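Local coordinates for probable oxidoreductase protein (Rhizobium etli, PDB 4FB5) that probably catalyses the nicotinamide-nucleotide-dependent oxidation or reduction of a substrate not yet identified, as other members of the GFO/IDH/MocA family do, at residues Leu150-Ile155 with Phe210-Leu215; Gly223-Val228 with His378-Ser383; Thr230-Pro235 with Glu250-Ala255. All coordinates share one frame; numbering follows the deposited sequence.

The three contacts run from the joint between the two domains outward into the C-terminal one. Contact 1 sets the loop after strand 148-150 of the Rossmann-type sheet against helix 206-221; in relatives of this family the active site lies between these two domains. The same helix leads into strand 225-233, which serves both contact 2 and contact 3. Centres lie about 16 Å apart for contacts 1 and 2, 15 Å for contacts 2 and 3 and 19 Å for contacts 1 and 3. Leu215 CD2 meets Met380 CE at 3.5 Å, joining contact 1 to contact 2, while Ser383 OG and Thr230 N, 3.0 Å apart, probably share a hydrogen bond between contacts 2 and 3.

Contact 1. Residues Leu150-Ile155 with Phe210-Leu215; sequences LGYNYI and FAVHPL
Tyr152 and His213 bring the two backbones to 6.3 Å between their CA atoms. Residues 150-155 leave the edge strand of the Rossmann sheet through an inverse gamma turn centred on Gly151 and enter a 3-10 turn at Tyr154. Residues 210-215 are helical but kinked at His213-Pro214, where the normal helical bonds are missing; Pro214 has no N-H to give one.

With CG anti to its own carbonyl carbon (chi1 -70°), the imidazole of His213 reaches in between two tyrosines, which approach from opposite sides of its plane. Tyr154 points the CD2-CE2 edge of its ring squarely at one face, a T-shaped pair with centroids 4.8 Å apart and planes at 84°. Tyr152 makes a more offset edge-to-face pair, its centroid 5.8 Å from that of the imidazole. The phenol end of Tyr152 lies across the neighbouring Val212, whose CB is 3.5 Å from Tyr152 CE1. A leucine at His213 would probably leave both tyrosine edges without a flat ring to meet and allow the two phenols more freedom to turn.

Met182 of strand 175-183 packs on the side chain of His213, and Pro214 rests on Leu269 of strand 266-272. Tyr154 also touches His338 of a second subunit, so this buried aromatic cluster sits where Rossmann-type domain, C-terminal sheet and neighbouring chain come together.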
loop_
_atom_site.group_PDB
_atom_site.type_symbol
_atom_site.label_atom_id
_atom_site.label_comp_id
_atom_site.label_asym_id
_atom_site.label_seq_id
_atom_site.Cartn_x
_atom_site.Cartn_y
_atom_site.Cartn_z
ATOM N N LEU A 150 -9.580 3.379 32.733
ATOM C CA LEU A 150 -9.733 4.404 31.734
ATOM C C LEU A 150 -9.892 3.794 30.362
ATOM O O LEU A 150 -9.452 2.669 30.135
ATOM C CB LEU A 150 -8.533 5.304 31.770
ATOM C CG LEU A 150 -8.554 6.100 33.044
ATOM C CD1 LEU A 150 -7.179 6.529 33.392
ATOM C CD2 LEU A 150 -9.463 7.264 32.842
ATOM N N GLY A 151 -10.526 4.538 29.455
ATOM C CA GLY A 151 -10.812 4.067 28.110
ATOM C C GLY A 151 -9.671 4.398 27.176
ATOM O O GLY A 151 -9.773 5.272 26.290
ATOM N N TYR A 152 -8.566 3.704 27.376
ATOM C CA TYR A 152 -7.492 3.767 26.431
ATOM C C TYR A 152 -7.642 2.530 25.555
ATOM O O TYR A 152 -6.890 1.571 25.720
ATOM C CB TYR A 152 -6.134 3.793 27.150
ATOM C CG TYR A 152 -5.804 5.129 27.757
ATOM C CD1 TYR A 152 -5.529 6.223 26.948
ATOM C CD2 TYR A 152 -5.774 5.315 29.153
ATOM C CE1 TYR A 152 -5.229 7.472 27.506
ATOM C CE2 TYR A 152 -5.499 6.556 29.715
ATOM C CZ TYR A 152 -5.223 7.633 28.874
ATOM O OH TYR A 152 -4.917 8.882 29.372
ATOM N N ASN A 153 -8.589 2.545 24.621
ATOM C CA ASN A 153 -8.954 1.307 23.900
ATOM C C ASN A 153 -7.973 0.797 22.848
ATOM O O ASN A 153 -7.905 -0.385 22.604
ATOM C CB ASN A 153 -10.320 1.449 23.273
ATOM C CG ASN A 153 -10.512 2.793 22.678
ATOM O OD1 ASN A 153 -11.247 3.609 23.233
ATOM N ND2 ASN A 153 -9.791 3.087 21.598
ATOM N N TYR A 154 -7.218 1.683 22.219
ATOM C CA TYR A 154 -6.245 1.250 21.224
ATOM C C TYR A 154 -5.395 0.068 21.708
ATOM O O TYR A 154 -5.210 -0.897 20.952
ATOM C CB TYR A 154 -5.424 2.440 20.738
ATOM C CG TYR A 154 -6.345 3.380 20.042
ATOM C CD1 TYR A 154 -7.031 2.979 18.895
ATOM C CD2 TYR A 154 -6.579 4.632 20.520
ATOM C CE1 TYR A 154 -7.886 3.807 18.254
ATOM C CE2 TYR A 154 -7.466 5.480 19.882
ATOM C CZ TYR A 154 -8.109 5.061 18.749
ATOM O OH TYR A 154 -8.989 5.901 18.100
ATOM N N ILE A 155 -4.937 0.159 22.965
ATOM C CA ILE A 155 -4.291 -0.922 23.762
ATOM C C ILE A 155 -4.887 -2.307 23.601
ATOM O O ILE A 155 -4.166 -3.283 23.683
ATOM C CB ILE A 155 -4.359 -0.601 25.287
ATOM C CG1 ILE A 155 -3.565 0.638 25.630
ATOM C CG2 ILE A 155 -3.805 -1.660 26.129
ATOM C CD1 ILE A 155 -2.397 0.914 24.691
ATOM N N PHE A 210 -4.986 13.708 22.144
ATOM C CA PHE A 210 -4.424 12.720 21.271
ATOM C C PHE A 210 -3.217 12.020 21.877
ATOM O O PHE A 210 -3.105 10.801 21.734
ATOM C CB PHE A 210 -3.977 13.380 19.957
ATOM C CG PHE A 210 -5.091 13.529 18.910
ATOM C CD1 PHE A 210 -6.451 13.553 19.283
ATOM C CD2 PHE A 210 -4.764 13.684 17.542
ATOM C CE1 PHE A 210 -7.473 13.709 18.311
ATOM C CE2 PHE A 210 -5.761 13.831 16.571
ATOM C CZ PHE A 210 -7.124 13.846 16.957
ATOM N N ALA A 211 -2.306 12.764 22.524
ATOM C CA ALA A 211 -1.005 12.204 22.943
ATOM C C ALA A 211 -1.128 11.067 23.963
ATOM O O ALA A 211 -0.255 10.160 24.031
ATOM C CB ALA A 211 -0.071 13.299 23.457
ATOM N N VAL A 212 -2.232 11.088 24.711
ATOM C CA VAL A 212 -2.461 10.090 25.753
ATOM C C VAL A 212 -2.630 8.676 25.195
ATOM O O VAL A 212 -2.185 7.689 25.818
ATOM C CB VAL A 212 -3.614 10.509 26.724
ATOM C CG1 VAL A 212 -3.211 11.740 27.474
ATOM C CG2 VAL A 212 -4.908 10.817 25.980
ATOM N N HIS A 213 -3.245 8.571 24.018
ATOM C CA HIS A 213 -3.324 7.291 23.342
ATOM C C HIS A 213 -1.937 6.737 22.968
ATOM O O HIS A 213 -1.546 5.634 23.406
ATOM C CB HIS A 213 -4.218 7.409 22.126
ATOM C CG HIS A 213 -5.651 7.592 22.466
ATOM N ND1 HIS A 213 -6.360 6.669 23.209
ATOM C CD2 HIS A 213 -6.521 8.579 22.159
ATOM C CE1 HIS A 213 -7.600 7.094 23.364
ATOM N NE2 HIS A 213 -7.723 8.250 22.735
ATOM N N PRO A 214 -1.187 7.474 22.134
ATOM C CA PRO A 214 0.146 6.951 21.858
ATOM C C PRO A 214 0.952 6.696 23.137
ATOM O O PRO A 214 1.656 5.703 23.215
ATOM C CB PRO A 214 0.786 8.027 20.969
ATOM C CG PRO A 214 -0.229 9.098 20.753
ATOM C CD PRO A 214 -1.560 8.548 21.202
ATOM N N LEU A 215 0.848 7.555 24.153
ATOM C CA LEU A 215 1.557 7.229 25.396
ATOM C C LEU A 215 0.946 5.996 26.036
ATOM O O LEU A 215 1.681 5.141 26.555
ATOM C CB LEU A 215 1.541 8.344 26.423
ATOM C CG LEU A 215 1.962 9.741 26.061
ATOM C CD1 LEU A 215 1.826 10.513 27.335
ATOM C CD2 LEU A 215 3.393 9.805 25.524
#

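Contact 2. Residues Gly223-Val228 with His378-Ser383; sequences GHVEAV and HAMAQS
Ser383 OG is held beside the end of the strand segment: it hydrogen-bonds to Thr230 N, two residues beyond Val228, and lies 3.5 Å from Val228 O in a long, weak contact. A weak bond to Arg388 O is a further possibility. The hydroxyl stands anti to the serine's backbone N (chi1 171°), which directs it at the strand, and a serine is small enough to fit here while still offering a polar atom.

Nearly parallel to the strand, at 9°, the helix axis passes 8.7 Å away. Such a helix laid along a sheet face belongs to the alpha/beta C-terminal domain of GFO/IDH/MocA proteins; here strand 225-233 also carries a classic beta bulge, with Glu226 and Ala227 both opposite Arg260 of strand 254-261.

Val228 is the main apolar contact of the strand. Its CG2 methyl nestles against the helix, 3.8 Å from Met380 CG and 4.1 Å from Ala379 CB, where an alanine keeps the helix surface low. Met380, a selenomethionine, runs across Val228 at about a right angle with its chain extended beyond CG, so that CE comes 3.8 Å from Val228 CG1 and 4.3 Å from Val225 CG1. Leu207 and Leu215 of helix 206-221 and Val257 and Met259 of strand 254-261 also pack on this long, flexible side chain.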
loop_
_atom_site.group_PDB
_atom_site.type_symbol
_atom_site.label_atom_id
_atom_site.label_comp_id
_atom_site.label_asym_id
_atom_site.label_seq_id
_atom_site.Cartn_x
_atom_site.Cartn_y
_atom_site.Cartn_z
ATOM N N GLY A 223 6.921 1.222 28.838
ATOM C CA GLY A 223 6.511 1.715 30.107
ATOM C C GLY A 223 6.400 3.213 29.985
ATOM O O GLY A 223 6.198 3.747 28.878
ATOM N N HIS A 224 6.519 3.874 31.133
ATOM C CA HIS A 224 6.294 5.293 31.263
ATOM C C HIS A 224 7.415 6.183 30.688
ATOM O O HIS A 224 8.480 5.709 30.335
ATOM C CB HIS A 224 5.996 5.611 32.719
ATOM C CG HIS A 224 4.604 5.256 33.138
ATOM N ND1 HIS A 224 3.486 5.878 32.618
ATOM C CD2 HIS A 224 4.146 4.355 34.041
ATOM C CE1 HIS A 224 2.398 5.370 33.170
ATOM N NE2 HIS A 224 2.771 4.450 34.047
ATOM N N VAL A 225 7.150 7.474 30.570
ATOM C CA VAL A 225 8.062 8.387 29.885
ATOM C C VAL A 225 8.964 9.098 30.898
ATOM O O VAL A 225 8.522 9.423 32.011
ATOM C CB VAL A 225 7.225 9.404 29.105
ATOM C CG1 VAL A 225 8.075 10.385 28.449
ATOM C CG2 VAL A 225 6.473 8.681 28.058
ATOM N N GLU A 226 10.207 9.382 30.535
ATOM C CA GLU A 226 11.165 9.821 31.569
ATOM C C GLU A 226 11.759 11.184 31.391
ATOM O O GLU A 226 11.959 11.879 32.367
ATOM C CB GLU A 226 12.249 8.774 31.830
ATOM C CG GLU A 226 11.658 7.525 32.523
ATOM C CD GLU A 226 12.553 6.267 32.397
ATOM O OE1 GLU A 226 13.773 6.407 32.046
ATOM O OE2 GLU A 226 12.020 5.140 32.664
ATOM N N ALA A 227 12.042 11.573 30.168
ATOM C CA ALA A 227 12.390 12.938 29.889
ATOM C C ALA A 227 11.658 13.275 28.590
ATOM O O ALA A 227 11.363 12.367 27.820
ATOM C CB ALA A 227 13.864 13.063 29.733
ATOM N N VAL A 228 11.343 14.553 28.361
ATOM C CA VAL A 228 10.596 15.012 27.194
ATOM C C VAL A 228 11.059 16.396 26.801
ATOM O O VAL A 228 11.471 17.151 27.660
ATOM C CB VAL A 228 9.043 15.039 27.404
ATOM C CG1 VAL A 228 8.507 13.645 27.784
ATOM C CG2 VAL A 228 8.594 16.102 28.423
ATOM N N HIS A 378 1.624 16.806 31.299
ATOM C CA HIS A 378 1.829 18.147 31.911
ATOM C C HIS A 378 3.275 18.578 31.699
ATOM O O HIS A 378 3.575 19.748 31.370
ATOM C CB HIS A 378 1.382 18.174 33.372
ATOM C CG HIS A 378 -0.103 17.980 33.568
ATOM N ND1 HIS A 378 -1.039 18.922 33.186
ATOM C CD2 HIS A 378 -0.810 16.963 34.135
ATOM C CE1 HIS A 378 -2.257 18.479 33.474
ATOM N NE2 HIS A 378 -2.149 17.288 34.049
ATOM N N ALA A 379 4.163 17.595 31.811
ATOM C CA ALA A 379 5.601 17.783 31.539
ATOM C C ALA A 379 5.884 18.248 30.134
ATOM O O ALA A 379 6.698 19.149 29.913
ATOM C CB ALA A 379 6.322 16.509 31.787
HETATM N N MSE A 380 5.179 17.661 29.176
HETATM C CA MSE A 380 5.329 18.086 27.790
HETATM C C MSE A 380 4.931 19.540 27.579
HETATM O O MSE A 380 5.644 20.275 26.923
HETATM C CB MSE A 380 4.594 17.144 26.856
HETATM C CG MSE A 380 5.188 15.744 26.858
HETATM SE SE MSE A 380 4.002 14.326 26.114
HETATM C CE MSE A 380 4.906 12.722 26.825
ATOM N N ALA A 381 3.813 19.965 28.150
ATOM C CA ALA A 381 3.422 21.353 28.013
ATOM C C ALA A 381 4.471 22.287 28.672
ATOM O O ALA A 381 4.965 23.302 28.075
ATOM C CB ALA A 381 2.090 21.558 28.606
ATOM N N GLN A 382 4.847 21.924 29.890
ATOM C CA GLN A 382 5.791 22.732 30.603
ATOM C C GLN A 382 7.011 22.765 29.722
ATOM O O GLN A 382 7.561 23.842 29.375
ATOM C CB GLN A 382 6.107 22.108 31.960
ATOM C CG GLN A 382 7.125 22.920 32.706
ATOM C CD GLN A 382 7.477 22.370 34.101
ATOM O OE1 GLN A 382 7.324 21.170 34.393
ATOM N NE2 GLN A 382 8.016 23.264 34.951
ATOM N N SER A 383 7.402 21.571 29.303
ATOM C CA SER A 383 8.530 21.445 28.459
ATOM C C SER A 383 8.569 22.476 27.349
ATOM O O SER A 383 9.662 22.831 26.902
ATOM C CB SER A 383 8.560 20.039 27.909
ATOM O OG SER A 383 9.547 19.933 26.919
#

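Contact 3. Residues Thr230-Pro235 with Glu250-Ala255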
loop_
_atom_site.group_PDB
_atom_site.type_symbol
_atom_site.label_atom_id
_atom_site.label_comp_id
_atom_site.label_asym_id
_atom_site.label_seq_id
_atom_site.Cartn_x
_atom_site.Cartn_y
_atom_site.Cartn_z
ATOM N N THR A 230 9.350 19.399 23.987
ATOM C CA THR A 230 8.215 19.574 23.144
ATOM C C THR A 230 8.254 20.832 22.285
ATOM O O THR A 230 8.597 21.885 22.770
ATOM C CB THR A 230 7.036 19.630 24.043
ATOM O OG1 THR A 230 7.009 18.417 24.806
ATOM C CG2 THR A 230 5.761 19.756 23.259
ATOM N N ASP A 231 7.925 20.701 21.002
ATOM C CA ASP A 231 7.605 21.838 20.143
ATOM C C ASP A 231 6.106 21.746 19.867
ATOM O O ASP A 231 5.569 20.646 19.721
ATOM C CB ASP A 231 8.407 21.832 18.837
ATOM C CG ASP A 231 8.316 23.166 18.107
ATOM O OD1 ASP A 231 7.721 24.097 18.706
ATOM O OD2 ASP A 231 8.806 23.315 16.955
HETATM N N MSE A 232 5.415 22.883 19.862
HETATM C CA MSE A 232 3.940 22.865 19.739
HETATM C C MSE A 232 3.481 23.824 18.701
HETATM O O MSE A 232 4.103 24.866 18.553
HETATM C CB MSE A 232 3.261 23.175 21.054
HETATM C CG MSE A 232 2.926 21.917 21.709
HETATM SE SE MSE A 232 2.250 22.225 23.441
HETATM C CE MSE A 232 0.867 20.882 23.605
ATOM N N VAL A 233 2.431 23.461 17.955
ATOM C CA VAL A 233 1.910 24.366 16.914
ATOM C C VAL A 233 0.462 24.855 17.156
ATOM O O VAL A 233 -0.431 24.043 17.336
ATOM C CB VAL A 233 2.030 23.746 15.478
ATOM C CG1 VAL A 233 1.910 24.816 14.392
ATOM C CG2 VAL A 233 3.328 23.009 15.294
ATOM N N LYS A 234 0.258 26.180 17.148
ATOM C CA LYS A 234 -1.052 26.820 16.906
ATOM C C LYS A 234 -1.214 27.199 15.406
ATOM O O LYS A 234 -0.923 28.326 14.991
ATOM C CB LYS A 234 -1.112 28.053 17.736
ATOM C CG LYS A 234 -2.413 28.747 17.859
ATOM C CD LYS A 234 -2.260 29.901 18.904
ATOM C CE LYS A 234 -2.060 29.236 20.285
ATOM N NZ LYS A 234 -2.068 30.154 21.441
ATOM N N PRO A 235 -1.717 26.260 14.581
ATOM C CA PRO A 235 -1.777 26.573 13.150
ATOM C C PRO A 235 -2.609 27.814 12.806
ATOM O O PRO A 235 -2.308 28.451 11.781
ATOM C CB PRO A 235 -2.437 25.322 12.551
ATOM C CG PRO A 235 -3.327 24.777 13.737
ATOM C CD PRO A 235 -2.439 25.010 14.932
ATOM N N GLU A 250 -6.281 29.379 22.102
ATOM C CA GLU A 250 -5.558 29.460 23.383
ATOM C C GLU A 250 -4.543 28.318 23.576
ATOM O O GLU A 250 -3.625 28.377 24.439
ATOM C CB GLU A 250 -6.586 29.416 24.514
ATOM C CG GLU A 250 -7.370 30.703 24.621
ATOM C CD GLU A 250 -8.446 30.686 25.717
ATOM O OE1 GLU A 250 -8.400 29.864 26.659
ATOM O OE2 GLU A 250 -9.367 31.525 25.632
ATOM N N ASN A 251 -4.727 27.343 22.695
ATOM C CA ASN A 251 -4.368 25.961 22.728
ATOM C C ASN A 251 -3.473 25.717 21.557
ATOM O O ASN A 251 -3.327 26.576 20.647
ATOM C CB ASN A 251 -5.642 25.208 22.298
ATOM C CG ASN A 251 -6.144 24.333 23.327
ATOM O OD1 ASN A 251 -5.540 24.240 24.357
ATOM N ND2 ASN A 251 -7.240 23.677 23.096
ATOM N N HIS A 252 -3.022 24.476 21.485
ATOM C CA HIS A 252 -2.140 24.036 20.429
ATOM C C HIS A 252 -2.694 22.771 19.760
ATOM O O HIS A 252 -3.018 21.790 20.421
ATOM C CB HIS A 252 -0.746 23.820 21.001
ATOM C CG HIS A 252 -0.048 25.094 21.320
ATOM N ND1 HIS A 252 -0.081 25.665 22.580
ATOM C CD2 HIS A 252 0.650 25.953 20.527
ATOM C CE1 HIS A 252 0.600 26.800 22.554
ATOM N NE2 HIS A 252 1.042 27.009 21.321
ATOM N N ASP A 253 -2.837 22.798 18.451
ATOM C CA ASP A 253 -3.411 21.660 17.752
ATOM C C ASP A 253 -2.361 20.650 17.306
ATOM O O ASP A 253 -2.681 19.633 16.718
ATOM C CB ASP A 253 -4.267 22.139 16.597
ATOM C CG ASP A 253 -5.632 22.583 17.071
ATOM O OD1 ASP A 253 -6.363 21.749 17.669
ATOM O OD2 ASP A 253 -5.992 23.761 16.884
ATOM N N ALA A 254 -1.108 20.902 17.636
ATOM C CA ALA A 254 -0.027 20.020 17.210
ATOM C C ALA A 254 1.156 20.061 18.194
ATOM O O ALA A 254 1.524 21.128 18.720
ATOM C CB ALA A 254 0.440 20.383 15.764
ATOM N N ALA A 255 1.758 18.904 18.394
ATOM C CA ALA A 255 2.831 18.714 19.344
ATOM C C ALA A 255 3.788 17.625 18.867
ATOM O O ALA A 255 3.404 16.537 18.430
ATOM C CB ALA A 255 2.281 18.363 20.703
#
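Asp231 O faces Ala255 CA at 3.4 Å in a CA-H...O contact, while the carboxylate of Asp231 forms a salt bridge with Arg260 of a third subunit. Met232, a selenomethionine, pairs with Ala255 in the non-hydrogen-bonded position. Its CG lies 3.7 Å from Ala255 CB, the small alanine letting the long chain lie close against it, and its CB sits over one face of the His252 ring.

Val233 points to the other side of the sheet, where its CB is 3.7 Å from Ala254 CB. Val233 N donates to Ala254 O at 2.6 Å, with an N-H...O angle of 164° and the donor 36° out of the carbonyl plane. Val233 O in return receives two weak bonds, from Asp253 N and Ala254 N, where the second segment comes out of its loop into the strand.

Lys234, with CG anti to its backbone N (chi1 -169°), bends at chi3 and lays CE over the opposite face of the His252 ring, 4.2 Å from the centroid. The imidazole is sandwiched between two aliphatic groups, while NZ goes on to Val249 O; a positive lysine so near would be expected to disfavour histidine protonation. Pro235 CD lies 3.8 Å from CB of Asp253, whose carboxylate pairs with Arg273. The whole is an antiparallel strand pair where 225-233 and 254-261 begin to part, within the mixed sheet characteristic of GFO/IDH/MocA C-terminal domains.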